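Local coordinates for endonuclease V isoform X2 (PDB 6OZI), which probably cleaves inosine-containing RNA in a metal-ion-dependent reaction, and is held here in complex with an inosine-bearing DNA, at residues S33-V38 with P110-L115; L60-M65 with K218-T223. The protein carries 1 engineered substitution. All blocks are in the same frame, centred on the assembly; numbering follows the deposited sequence. Where two conformers were deposited one is given.

Contact 1 of 2, residues S33-V38 with P110-L115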
loop_
_atom_site.group_PDB
_atom_site.type_symbol
_atom_site.label_atom_id
_atom_site.label_comp_id
_atom_site.label_asym_id
_atom_site.label_seq_id
_atom_site.Cartn_x
_atom_site.Cartn_y
_atom_site.Cartn_z
ATOM N N SER A 33 27.538 3.296 -22.916
ATOM C CA SER A 33 28.778 2.875 -22.275
ATOM C C SER A 33 29.278 3.891 -21.258
ATOM O O SER A 33 30.058 3.530 -20.370
ATOM C CB SER A 33 29.854 2.622 -23.336
ATOM O OG SER A 33 29.983 3.734 -24.204
ATOM N N LYS A 34 28.844 5.144 -21.361
ATOM C CA LYS A 34 29.270 6.183 -20.434
ATOM C C LYS A 34 28.451 6.220 -19.146
ATOM O O LYS A 34 28.819 6.946 -18.218
ATOM C CB LYS A 34 29.208 7.549 -21.121
ATOM C CG LYS A 34 30.327 7.776 -22.136
ATOM C CD LYS A 34 30.307 9.197 -22.646
ATOM C CE LYS A 34 31.567 9.525 -23.420
ATOM N NZ LYS A 34 31.657 10.990 -23.684
ATOM N N VAL A 35 27.359 5.468 -19.061
ATOM C CA VAL A 35 26.510 5.504 -17.874
ATOM C C VAL A 35 27.162 4.686 -16.766
ATOM O O VAL A 35 27.245 3.457 -16.853
ATOM C CB VAL A 35 25.099 4.994 -18.173
ATOM C CG1 VAL A 35 24.241 5.107 -16.923
ATOM C CG2 VAL A 35 24.493 5.790 -19.319
ATOM N N LYS A 36 27.640 5.370 -15.728
ATOM C CA LYS A 36 28.125 4.731 -14.512
ATOM C C LYS A 36 27.169 4.891 -13.342
ATOM O O LYS A 36 27.161 4.048 -12.442
ATOM C CB LYS A 36 29.495 5.299 -14.113
ATOM C CG LYS A 36 30.475 5.433 -15.270
ATOM C CD LYS A 36 30.770 4.101 -15.940
ATOM C CE LYS A 36 31.652 4.287 -17.159
ATOM N NZ LYS A 36 31.668 3.067 -18.009
ATOM N N TYR A 37 26.378 5.964 -13.329
ATOM C CA TYR A 37 25.360 6.184 -12.316
ATOM C C TYR A 37 24.110 6.741 -12.978
ATOM O O TYR A 37 24.192 7.484 -13.960
ATOM C CB TYR A 37 25.826 7.163 -11.234
ATOM C CG TYR A 37 27.064 6.728 -10.490
ATOM C CD1 TYR A 37 26.995 5.786 -9.467
ATOM C CD2 TYR A 37 28.309 7.256 -10.813
ATOM C CE1 TYR A 37 28.138 5.389 -8.785
ATOM C CE2 TYR A 37 29.454 6.863 -10.137
ATOM C CZ TYR A 37 29.360 5.937 -9.128
ATOM O OH TYR A 37 30.491 5.557 -8.458
ATOM N N VAL A 38 22.953 6.372 -12.429
ATOM C CA VAL A 38 21.659 6.898 -12.848
ATOM C C VAL A 38 20.998 7.552 -11.644
ATOM O O VAL A 38 21.008 6.996 -10.540
ATOM C CB VAL A 38 20.737 5.805 -13.427
ATOM C CG1 VAL A 38 19.407 6.412 -13.852
ATOM C CG2 VAL A 38 21.403 5.094 -14.592
ATOM N N PRO A 110 25.139 11.619 -11.586
ATOM C CA PRO A 110 24.867 10.620 -12.620
ATOM C C PRO A 110 24.908 11.239 -14.006
ATOM O O PRO A 110 24.720 12.443 -14.186
ATOM C CB PRO A 110 23.456 10.133 -12.274
ATOM C CG PRO A 110 22.824 11.306 -11.613
ATOM C CD PRO A 110 23.918 12.026 -10.868
ATOM N N GLN A 111 25.160 10.381 -14.997
ATOM C CA GLN A 111 25.155 10.841 -16.378
ATOM C C GLN A 111 23.747 11.086 -16.893
ATOM O O GLN A 111 23.593 11.758 -17.916
ATOM C CB GLN A 111 25.854 9.830 -17.294
ATOM C CG GLN A 111 27.361 9.715 -17.108
ATOM C CD GLN A 111 27.737 8.965 -15.842
ATOM O OE1 GLN A 111 27.017 8.070 -15.391
ATOM N NE2 GLN A 111 28.870 9.330 -15.260
ATOM N N VAL A 112 22.726 10.573 -16.209
ATOM C CA VAL A 112 21.340 10.706 -16.655
ATOM C C VAL A 112 20.418 10.522 -15.454
ATOM O O VAL A 112 20.698 9.723 -14.556
ATOM C CB VAL A 112 21.021 9.689 -17.777
ATOM C CG1 VAL A 112 21.246 8.262 -17.293
ATOM C CG2 VAL A 112 19.592 9.861 -18.261
ATOM N N PHE A 113 19.319 11.283 -15.438
ATOM C CA PHE A 113 18.240 11.125 -14.473
ATOM C C PHE A 113 17.000 10.512 -15.119
ATOM O O PHE A 113 16.606 10.896 -16.226
ATOM C CB PHE A 113 17.847 12.471 -13.862
ATOM C CG PHE A 113 18.779 12.955 -12.798
ATOM C CD1 PHE A 113 19.910 13.673 -13.129
ATOM C CD2 PHE A 113 18.506 12.722 -11.459
ATOM C CE1 PHE A 113 20.768 14.143 -12.150
ATOM C CE2 PHE A 113 19.366 13.188 -10.467
ATOM C CZ PHE A 113 20.500 13.899 -10.818
ATOM N N LEU A 114 16.361 9.594 -14.404
ATOM C CA LEU A 114 14.998 9.181 -14.718
ATOM C C LEU A 114 14.029 10.040 -13.917
ATOM O O LEU A 114 14.153 10.148 -12.693
ATOM C CB LEU A 114 14.759 7.704 -14.392
ATOM C CG LEU A 114 15.750 6.693 -14.973
ATOM C CD1 LEU A 114 15.308 5.266 -14.652
ATOM C CD2 LEU A 114 15.915 6.887 -16.476
ATOM N N LEU A 115 13.088 10.670 -14.608
ATOM C CA LEU A 115 12.107 11.542 -13.984
ATOM C C LEU A 115 10.704 11.010 -14.250
ATOM O O LEU A 115 10.420 10.499 -15.340
ATOM C CB LEU A 115 12.251 12.975 -14.506
ATOM C CG LEU A 115 13.590 13.631 -14.154
ATOM C CD1 LEU A 115 13.716 14.999 -14.802
ATOM C CD2 LEU A 115 13.751 13.726 -12.634
#
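Gln111 turns its side-chain amide onto the backbone of Lys36 and Tyr37, just where strands 37-45 and 112-116, parallel neighbours in the central sheet of this RNase H-like fold, begin to run together. A bend at chi2 (74°) sets CD beside the chain of 33-38, with Lys34 O 3.3 Å from Gln111 CG. Two amides then grip one oxygen. Tyr37 N meets Gln111 OE1 at 3.0 Å, in the plane of the side-chain carbonyl and almost straight (171° at the hydrogen). Lys36 N approaches OE1 at 2.8 Å from above that plane, 56° out of it. This double grip fixes the rotation of the amide, whose NE2 is hydrogen-bonded to a triethylene glycol, probably from the crystallisation liquor. The backbone answers in return: Gln111 N donates to Tyr37 O at 3.2 Å, while Pro110 CB packs against the same oxygen. Further into the sheet the contact becomes apolar. In the conformer given for Val38, this side chain and Val112 lie side by side and point the same way, CG2 of Val38 standing 4.2 Å from CG1 of Val112. The other branch, Val38 CG1, lies 3.8 Å from Leu114 CG.

Contact 2 of 2, residues L60-M65 with K218-T223; sequences LSYPEM and KGCTKT. With nucleotides of chain D.
Tyr62 presents the edge of its ring to Cys220: SG sits 5.3 Å from the centroid of the Tyr62 ring and 88° off the ring normal, a sulfur-aromatic contact lying essentially in the ring plane. The rim atom nearest to it is Tyr62 CE2, 4.1 Å from Cys220 SG. Val35 CG1 covers one face above CG; Gly219 lies on the other side of the ring plane, beyond the rim, with its CA 3.5 Å from Tyr62 OH. CG of Tyr62 stands anti to the backbone N (chi1 -168°), and the ring carried from there reaches Cys220 and Gly219. Met65 approaches the same cysteine from another direction, its CE 3.7 Å from Cys220 SG, after a chain bent at both chi2 and chi3 (107°). The pairing joins a turn following strand 52-61 of the RNase H-like sheet, in which a cis peptide bond precedes Pro63 and Met65 N bonds back to Ser61 O, to the C-terminal end of helix 210-219. No direct hydrogen bond crosses between the two segments. A water instead donates to Pro63 O at 3.0 Å and to Gly219 O, although the latter separation is short enough to be doubtful in detail. Lys222 CE comes to 4.0 Å from Met65 CB, and Glu227 of helix 227-243 touches both side chains. At the far end of 218-223 the bound DNA comes close: Thr223 CG2 lies 3.3 Å from O5' of DC11 of chain D, and Thr223 CB approaches OP1 of DA12 of chain D, while Thr223 OG1 is hydrogen-bonded to Lys230 NZ.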
loop_
_atom_site.group_PDB
_atom_site.type_symbol
_atom_site.label_atom_id
_atom_site.label_comp_id
_atom_site.label_asym_id
_atom_site.label_seq_id
_atom_site.Cartn_x
_atom_site.Cartn_y
_atom_site.Cartn_z
ATOM N N LEU A 60 21.915 5.696 -8.111
ATOM C CA LEU A 60 22.176 4.265 -8.150
ATOM C C LEU A 60 23.284 3.987 -9.154
ATOM O O LEU A 60 23.379 4.647 -10.191
ATOM C CB LEU A 60 20.927 3.467 -8.552
ATOM C CG LEU A 60 19.809 3.270 -7.525
ATOM C CD1 LEU A 60 19.108 4.578 -7.186
ATOM C CD2 LEU A 60 18.808 2.247 -8.033
ATOM N N SER A 61 24.120 3.000 -8.846
ATOM C CA SER A 61 25.155 2.613 -9.790
ATOM C C SER A 61 24.533 1.950 -11.012
ATOM O O SER A 61 23.434 1.396 -10.954
ATOM C CB SER A 61 26.165 1.670 -9.137
ATOM O OG SER A 61 25.526 0.515 -8.623
ATOM N N TYR A 62 25.247 2.029 -12.129
ATOM C CA TYR A 62 24.816 1.397 -13.368
ATOM C C TYR A 62 25.940 0.505 -13.869
ATOM O O TYR A 62 27.082 0.954 -13.964
ATOM C CB TYR A 62 24.455 2.440 -14.429
ATOM C CG TYR A 62 23.741 1.854 -15.631
ATOM C CD1 TYR A 62 24.443 1.200 -16.636
ATOM C CD2 TYR A 62 22.363 1.959 -15.756
ATOM C CE1 TYR A 62 23.783 0.647 -17.731
ATOM C CE2 TYR A 62 21.695 1.418 -16.840
ATOM C CZ TYR A 62 22.410 0.766 -17.827
ATOM O OH TYR A 62 21.743 0.236 -18.905
ATOM N N PRO A 63 25.621 -0.747 -14.239
ATOM C CA PRO A 63 24.276 -1.336 -14.286
ATOM C C PRO A 63 23.834 -2.105 -13.039
ATOM O O PRO A 63 22.793 -2.759 -13.088
ATOM C CB PRO A 63 24.384 -2.299 -15.466
ATOM C CG PRO A 63 25.805 -2.786 -15.379
ATOM C CD PRO A 63 26.630 -1.643 -14.831
ATOM N N GLU A 64 24.596 -2.031 -11.947
ATOM C CA GLU A 64 24.299 -2.862 -10.783
ATOM C C GLU A 64 23.016 -2.449 -10.062
ATOM O O GLU A 64 22.451 -3.268 -9.331
ATOM C CB GLU A 64 25.469 -2.829 -9.802
ATOM C CG GLU A 64 26.727 -3.523 -10.296
ATOM C CD GLU A 64 27.561 -2.651 -11.227
ATOM O OE1 GLU A 64 27.189 -1.477 -11.452
ATOM O OE2 GLU A 64 28.592 -3.144 -11.734
ATOM N N MET A 65 22.546 -1.212 -10.256
ATOM C CA MET A 65 21.313 -0.710 -9.631
ATOM C C MET A 65 21.404 -0.715 -8.108
ATOM O O MET A 65 20.426 -0.986 -7.415
ATOM C CB MET A 65 20.072 -1.480 -10.091
ATOM C CG MET A 65 19.611 -1.150 -11.494
ATOM S SD MET A 65 19.258 0.609 -11.702
ATOM C CE MET A 65 20.670 1.062 -12.705
ATOM N N LYS A 218 15.478 0.012 -19.745
ATOM C CA LYS A 218 15.583 -1.446 -19.679
ATOM C C LYS A 218 16.677 -1.877 -18.714
ATOM O O LYS A 218 16.477 -2.782 -17.893
ATOM C CB LYS A 218 15.848 -2.030 -21.067
ATOM C CG LYS A 218 15.920 -3.559 -21.111
ATOM C CD LYS A 218 15.654 -4.068 -22.531
ATOM C CE LYS A 218 15.509 -5.589 -22.607
ATOM N NZ LYS A 218 14.934 -6.013 -23.936
ATOM N N GLY A 219 17.852 -1.243 -18.810
ATOM C CA GLY A 219 18.938 -1.552 -17.895
ATOM C C GLY A 219 18.617 -1.250 -16.442
ATOM O O GLY A 219 19.206 -1.847 -15.537
ATOM N N CYS A 220 17.692 -0.322 -16.196
ATOM C CA CYS A 220 17.287 0.028 -14.840
ATOM C C CYS A 220 16.123 -0.811 -14.330
ATOM O O CYS A 220 15.656 -0.565 -13.217
ATOM C CB CYS A 220 16.900 1.509 -14.757
ATOM S SG CYS A 220 18.262 2.669 -15.006
ATOM N N THR A 221 15.648 -1.789 -15.100
ATOM C CA THR A 221 14.413 -2.496 -14.781
ATOM C C THR A 221 14.711 -3.802 -14.050
ATOM O O THR A 221 15.380 -4.690 -14.593
ATOM C CB THR A 221 13.601 -2.776 -16.047
ATOM O OG1 THR A 221 13.111 -1.543 -16.591
ATOM C CG2 THR A 221 12.424 -3.689 -15.730
ATOM N N LYS A 222 14.219 -3.907 -12.818
ATOM C CA LYS A 222 14.043 -5.184 -12.138
ATOM C C LYS A 222 12.576 -5.581 -12.086
ATOM O O LYS A 222 12.215 -6.692 -12.486
ATOM C CB LYS A 222 14.623 -5.132 -10.714
ATOM C CG LYS A 222 16.135 -5.019 -10.654
ATOM C CD LYS A 222 16.645 -5.068 -9.221
ATOM C CE LYS A 222 18.161 -4.915 -9.172
ATOM N NZ LYS A 222 18.686 -4.765 -7.779
ATOM N N THR A 223 11.718 -4.678 -11.618
ATOM C CA THR A 223 10.273 -4.797 -11.688
ATOM C C THR A 223 9.748 -3.689 -12.607
ATOM O O THR A 223 10.525 -2.997 -13.270
ATOM C CB THR A 223 9.676 -4.735 -10.276
ATOM O OG1 THR A 223 10.008 -3.484 -9.665
ATOM C CG2 THR A 223 10.234 -5.870 -9.420
ATOM P P DC D 11 9.934 -4.877 -5.101
ATOM O OP1 DC D 11 11.221 -5.606 -5.116
ATOM O OP2 DC D 11 9.888 -3.397 -5.122
ATOM O "O5'" DC D 11 9.126 -5.386 -6.360
ATOM C "C5'" DC D 11 7.798 -4.983 -6.531
ATOM C "C4'" DC D 11 6.946 -6.160 -6.927
ATOM O "O4'" DC D 11 6.246 -6.650 -5.773
ATOM C "C3'" DC D 11 5.880 -5.829 -7.939
ATOM O "O3'" DC D 11 6.414 -6.024 -9.218
ATOM C "C2'" DC D 11 4.779 -6.841 -7.635
ATOM C "C1'" DC D 11 4.972 -7.122 -6.149
ATOM N N1 DC D 11 3.956 -6.493 -5.251
ATOM C C2 DC D 11 2.701 -7.080 -5.124
ATOM O O2 DC D 11 2.449 -8.088 -5.788
ATOM N N3 DC D 11 1.797 -6.523 -4.283
ATOM C C4 DC D 11 2.115 -5.440 -3.582
ATOM N N4 DC D 11 1.189 -4.926 -2.763
ATOM C C5 DC D 11 3.398 -4.825 -3.695
ATOM C C6 DC D 11 4.281 -5.385 -4.529
ATOM P P DA D 12 5.858 -5.176 -10.458
ATOM O OP1 DA D 12 6.667 -5.593 -11.625
ATOM O OP2 DA D 12 5.785 -3.749 -10.059
ATOM O "O5'" DA D 12 4.361 -5.704 -10.638
ATOM C "C5'" DA D 12 4.126 -6.959 -11.258
ATOM C "C4'" DA D 12 2.656 -7.304 -11.208
ATOM O "O4'" DA D 12 2.274 -7.506 -9.833
ATOM C "C3'" DA D 12 1.726 -6.224 -11.735
ATOM O "O3'" DA D 12 1.476 -6.438 -13.117
ATOM C "C2'" DA D 12 0.462 -6.437 -10.907
ATOM C "C1'" DA D 12 1.017 -6.915 -9.576
ATOM N N9 DA D 12 1.193 -5.839 -8.608
ATOM C C8 DA D 12 2.250 -4.981 -8.498
ATOM N N7 DA D 12 2.126 -4.108 -7.524
ATOM C C5 DA D 12 0.899 -4.411 -6.967
ATOM C C6 DA D 12 0.179 -3.851 -5.900
ATOM N N6 DA D 12 0.620 -2.827 -5.167
ATOM N N1 DA D 12 -1.015 -4.393 -5.610
ATOM C C2 DA D 12 -1.450 -5.427 -6.345
ATOM N N3 DA D 12 -0.872 -6.033 -7.368
ATOM C C4 DA D 12 0.312 -5.475 -7.630
HETATM O O HOH W 1 21.218 -3.276 -15.608
#

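In the fold
From the N terminus, the chain first passes through 33-38 into strand 37-45, then returns along strand 52-61 to 60-65 before reaching 110-115, where contact 1 closes a loop with 71 intervening residues. The loop closed by contact 2 starts within that span and runs on through 152 residues to 218-223, so the two loops cross. The centres of the two contacts lie about 10 Å apart, and Lys36 O and Tyr62 N, 2.8 Å apart, form a probable hydrogen bond between them. Contact 1 joins parallel strands 37-45 and 112-116; contact 2 ties the turn after strand 52-61, antiparallel neighbour of 37-45, to the end of helix 210-219. Pro228 touches Val38, Leu114 and Cys220.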